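Local coordinates for bottromycin amidohydrolase (Streptomyces purpureus, PDB 6I5S), which acts as a thiazoline-specific zinc amidohydrolase, the gatekeeper of bottromycin biosynthesis, probably cleaving an amide bond of a thiazoline-containing precursor at a two-zinc site, at residues A[44-49]-A[372-377]; A[83-88]-A[406-411]. One frame throughout, in Å; residues are numbered along the deposited sequence.

Contact 1: residues A[44-49]-A[372-377]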
# COMPACT_ATOMS: atom_id res chain seq x y z
N GLY A 44 11.86 15.80 16.23
CA GLY A 44 10.47 16.15 16.44
C GLY A 44 9.55 15.03 15.95
O GLY A 44 9.42 14.77 14.74
N LEU A 45 8.95 14.31 16.87
CA LEU A 45 8.06 13.20 16.51
C LEU A 45 6.73 13.79 16.10
O LEU A 45 6.08 14.49 16.89
CB LEU A 45 7.89 12.23 17.68
CG LEU A 45 6.85 11.09 17.51
CD1 LEU A 45 7.21 10.22 16.34
CD2 LEU A 45 6.68 10.26 18.80
N ILE A 46 6.33 13.55 14.86
CA ILE A 46 5.03 14.02 14.39
C ILE A 46 3.96 13.00 14.78
O ILE A 46 4.11 11.80 14.54
CB ILE A 46 5.08 14.26 12.87
CG1 ILE A 46 6.09 15.40 12.58
CG2 ILE A 46 3.70 14.59 12.32
CD1 ILE A 46 6.30 15.63 11.10
N ASP A 47 2.90 13.49 15.42
CA ASP A 47 1.84 12.64 15.95
C ASP A 47 1.03 12.07 14.80
O ASP A 47 0.45 12.83 14.03
CB ASP A 47 0.93 13.43 16.88
CG ASP A 47 -0.02 12.54 17.68
OD1 ASP A 47 0.17 11.31 17.67
OD2 ASP A 47 -0.96 13.07 18.31
N ALA A 48 1.00 10.75 14.68
CA ALA A 48 0.41 10.11 13.51
C ALA A 48 -1.05 10.50 13.30
O ALA A 48 -1.55 10.38 12.18
CB ALA A 48 0.53 8.59 13.62
N ALA A 49 -1.74 10.95 14.35
CA ALA A 49 -3.14 11.35 14.25
C ALA A 49 -3.33 12.83 13.94
O ALA A 49 -4.16 13.18 13.10
CB ALA A 49 -3.86 10.99 15.55
N LEU A 372 -8.80 15.91 2.15
CA LEU A 372 -8.26 15.39 3.39
C LEU A 372 -7.06 16.23 3.82
O LEU A 372 -6.18 16.56 3.01
CB LEU A 372 -7.82 13.94 3.23
CG LEU A 372 -8.28 13.00 4.35
CD1 LEU A 372 -9.73 12.91 4.36
CD2 LEU A 372 -7.62 11.62 4.19
N GLY A 373 -7.00 16.57 5.11
CA GLY A 373 -5.87 17.31 5.63
C GLY A 373 -4.61 16.45 5.87
O GLY A 373 -4.60 15.21 5.71
N PHE A 374 -3.53 17.14 6.29
CA PHE A 374 -2.25 16.50 6.49
C PHE A 374 -2.34 15.44 7.59
O PHE A 374 -1.87 14.31 7.42
CB PHE A 374 -1.17 17.53 6.85
CG PHE A 374 0.12 16.91 7.28
CD1 PHE A 374 0.96 16.32 6.35
CD2 PHE A 374 0.50 16.91 8.60
CE1 PHE A 374 2.11 15.74 6.74
CE2 PHE A 374 1.70 16.31 8.99
CZ PHE A 374 2.49 15.73 8.07
N GLY A 375 -2.93 15.81 8.72
CA GLY A 375 -3.04 14.88 9.84
C GLY A 375 -3.84 13.65 9.48
O GLY A 375 -3.45 12.53 9.82
N ALA A 376 -4.98 13.84 8.80
CA ALA A 376 -5.83 12.72 8.42
C ALA A 376 -5.10 11.77 7.47
O ALA A 376 -5.18 10.54 7.60
CB ALA A 376 -7.12 13.24 7.79
N VAL A 377 -4.41 12.33 6.48
CA VAL A 377 -3.78 11.44 5.52
C VAL A 377 -2.56 10.76 6.16
O VAL A 377 -2.29 9.56 5.90
CB VAL A 377 -3.44 12.21 4.23
CG1 VAL A 377 -2.23 13.10 4.42
CG2 VAL A 377 -3.27 11.26 3.09
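Ile46 and Phe374 meet where the chain running on from strand 43-45 of the mixed sheet reaches the first turn of helix 374-381. The contact is small, part apolar side chains and part backbone. Phe374 has CG anti to its backbone N (chi1 171°), and its ring extends to Ile46, whose CG2 branch lies 4.2 Å from CE2, at the ring edge and near its plane. A branched aliphatic residue against an aromatic rim suits this spot, where Ile46 is buried and neither side chain has a polar atom to satisfy.

Farther along, backbone meets backbone. Ala49 O stands 3.4 Å from Gly375 O; both are acceptors, so they do not bond each other and would probably repel weakly. Gly375 allows this approach: a beta carbon on it would fall 3.2 Å from Ala49 O, a tight fit. Gly373 is the N-cap of the helix, and its O accepts a bond from Val377 N at 3.0 Å, closing the first turn.

Around this joint, Ile46 packs on Tyr85 of strand 84-95, Ala48 rests on Pro88 of that strand, and Val377 faces Ile364 and Thr368 of helix 358-369.

Contact 2: residues A[83-88]-A[406-411]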
# COMPACT_ATOMS: atom_id res chain seq x y z
N ASP A 83 16.55 18.96 14.62
CA ASP A 83 17.42 18.48 13.55
C ASP A 83 16.67 17.59 12.59
O ASP A 83 17.07 17.42 11.43
CB ASP A 83 18.59 17.67 14.13
CG ASP A 83 19.60 18.55 14.86
OD1 ASP A 83 19.47 19.78 14.83
OD2 ASP A 83 20.50 17.96 15.49
N TRP A 84 15.62 16.96 13.07
CA TRP A 84 14.87 16.00 12.29
C TRP A 84 13.40 16.12 12.64
O TRP A 84 13.05 16.40 13.79
CB TRP A 84 15.28 14.57 12.58
CG TRP A 84 16.65 14.13 12.30
CD1 TRP A 84 17.62 13.89 13.23
CD2 TRP A 84 17.21 13.77 11.04
NE1 TRP A 84 18.75 13.43 12.61
CE2 TRP A 84 18.52 13.34 11.27
CE3 TRP A 84 16.73 13.78 9.73
CZ2 TRP A 84 19.36 12.94 10.25
CZ3 TRP A 84 17.58 13.36 8.72
CH2 TRP A 84 18.86 12.94 8.98
N TYR A 85 12.56 15.83 11.64
CA TYR A 85 11.14 15.57 11.85
C TYR A 85 10.87 14.13 11.44
O TYR A 85 11.36 13.69 10.40
CB TYR A 85 10.30 16.52 10.99
CG TYR A 85 10.48 17.96 11.30
CD1 TYR A 85 9.66 18.61 12.21
CD2 TYR A 85 11.48 18.70 10.69
CE1 TYR A 85 9.84 20.00 12.50
CE2 TYR A 85 11.65 20.06 10.98
CZ TYR A 85 10.81 20.68 11.88
OH TYR A 85 10.98 22.04 12.18
N VAL A 86 10.13 13.39 12.28
CA VAL A 86 10.01 11.96 12.12
C VAL A 86 8.55 11.56 12.12
O VAL A 86 7.78 12.01 12.98
CB VAL A 86 10.77 11.22 13.22
CG1 VAL A 86 10.39 9.79 13.30
CG2 VAL A 86 12.27 11.35 12.94
N THR A 87 8.18 10.69 11.19
CA THR A 87 6.91 9.99 11.21
C THR A 87 7.12 8.49 11.37
O THR A 87 8.19 7.96 11.07
CB THR A 87 6.12 10.24 9.90
OG1 THR A 87 6.78 9.60 8.80
CG2 THR A 87 6.07 11.72 9.60
N PRO A 88 6.09 7.77 11.82
CA PRO A 88 6.10 6.32 11.69
C PRO A 88 6.29 5.95 10.22
O PRO A 88 5.96 6.70 9.30
CB PRO A 88 4.71 5.92 12.16
CG PRO A 88 4.27 7.01 13.04
CD PRO A 88 4.79 8.24 12.37
N ARG A 406 14.52 16.51 7.09
CA ARG A 406 15.22 17.66 7.63
C ARG A 406 14.29 18.85 7.77
O ARG A 406 14.49 19.69 8.65
CB ARG A 406 16.39 18.02 6.73
CG ARG A 406 17.55 17.09 6.76
CD ARG A 406 18.20 17.05 8.12
NE ARG A 406 19.46 16.31 8.09
CZ ARG A 406 20.21 16.05 9.16
NH1 ARG A 406 19.81 16.45 10.38
NH2 ARG A 406 21.37 15.41 9.02
N ARG A 407 13.29 18.96 6.91
CA ARG A 407 12.28 20.00 7.00
C ARG A 407 10.92 19.35 7.24
O ARG A 407 10.72 18.19 6.88
CB ARG A 407 12.23 20.84 5.72
CG ARG A 407 13.52 21.63 5.44
CD ARG A 407 13.41 22.47 4.17
NE ARG A 407 14.61 23.29 3.95
CZ ARG A 407 14.80 24.11 2.91
NH1 ARG A 407 13.88 24.23 1.97
NH2 ARG A 407 15.93 24.80 2.82
N HIS A 408 10.00 20.08 7.84
CA HIS A 408 8.71 19.49 8.15
C HIS A 408 8.05 19.02 6.85
O HIS A 408 8.06 19.77 5.86
CB HIS A 408 7.82 20.50 8.88
CG HIS A 408 6.61 19.88 9.50
ND1 HIS A 408 5.58 19.38 8.73
CD2 HIS A 408 6.29 19.62 10.78
CE1 HIS A 408 4.67 18.85 9.53
NE2 HIS A 408 5.07 18.98 10.78
N PRO A 409 7.53 17.79 6.78
CA PRO A 409 7.04 17.28 5.49
C PRO A 409 5.74 17.92 5.02
O PRO A 409 5.42 17.78 3.84
CB PRO A 409 6.87 15.77 5.76
CG PRO A 409 6.61 15.67 7.23
CD PRO A 409 7.46 16.77 7.84
N ASP A 410 5.03 18.64 5.87
CA ASP A 410 3.90 19.44 5.41
C ASP A 410 4.32 20.74 4.72
O ASP A 410 3.45 21.53 4.33
CB ASP A 410 2.97 19.76 6.58
CG ASP A 410 1.58 20.22 6.13
OD1 ASP A 410 1.23 20.06 4.93
OD2 ASP A 410 0.84 20.74 7.00
N ASP A 411 5.62 21.00 4.56
CA ASP A 411 6.11 22.13 3.77
C ASP A 411 7.01 21.61 2.65
O ASP A 411 7.49 20.48 2.68
CB ASP A 411 6.87 23.12 4.64
CG ASP A 411 5.96 23.85 5.63
OD1 ASP A 411 6.22 23.81 6.86
OD2 ASP A 411 4.96 24.45 5.18
O HOH W 1 16.85 20.03 10.23
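Arg406 lays its guanidinium flat on the indole of Trp84, a cation-pi stack with planes 9° apart and CZ 3.6 Å from the centroid of the six-membered ring. The arginine chain bends at chi2 (-64°), placing CD over the same face for a CH-pi contact. A broad, electron-rich indole suits a flat cation. An alanine in place of Trp84 would probably leave the guanidinium without its stacking surface, less restrained against turning.

One direct hydrogen bond adds to this: Arg406 NH1 donates to Asp83 O at 3.1 Å and 156°, from above the carbonyl plane, while that oxygen lies in the guanidinium plane. A water donates to Arg406 O at 2.9 Å and, weakly, to Asp83 O.

The aromatic part belongs to Tyr85 and His408, an offset edge-to-face pair with the imidazole edge toward the phenol face. His408 CB sits over that face, 4.1 Å from the Tyr85 centroid. Asp410 N donates to His408 ND1 at 3.0 Å in the imidazole plane, which steadies the ring's rotation. Pro409, well suited to the second position of the type I turn 408-411, places CD 4.2 Å from Tyr85 CB.

Strand 84-95 runs here between strand 43-45, parallel to it, and antiparallel strand 402-405, whose Phe404 meets Trp84 edge-to-face; segment 406-411 is the loop that follows that strand.

How the contacts relate
Contacts 1 and 2 have centres about 11 Å apart and share one sheet, in which strands 43-45 and 84-95 are parallel neighbours. Gly44 N lies 2.8 Å from Trp84 O, and Ile46 N is equally close to Val86 O, both probable hydrogen bonds. Ile46 also packs against contact 2: its CD1 is 3.6 Å from His408 NE2 and 3.6 Å from Pro409 CD, while its CG2 branch serves contact 1. Along the chain the four segments alternate, so N-terminal strands are joined to C-terminal elements twice. Neither contact contains a zinc ligand; strand 84-95, however, interrupted by a bulge or short loop, leads on from contact 2 to His94, which with nearby His96 binds zinc in the two-metal site.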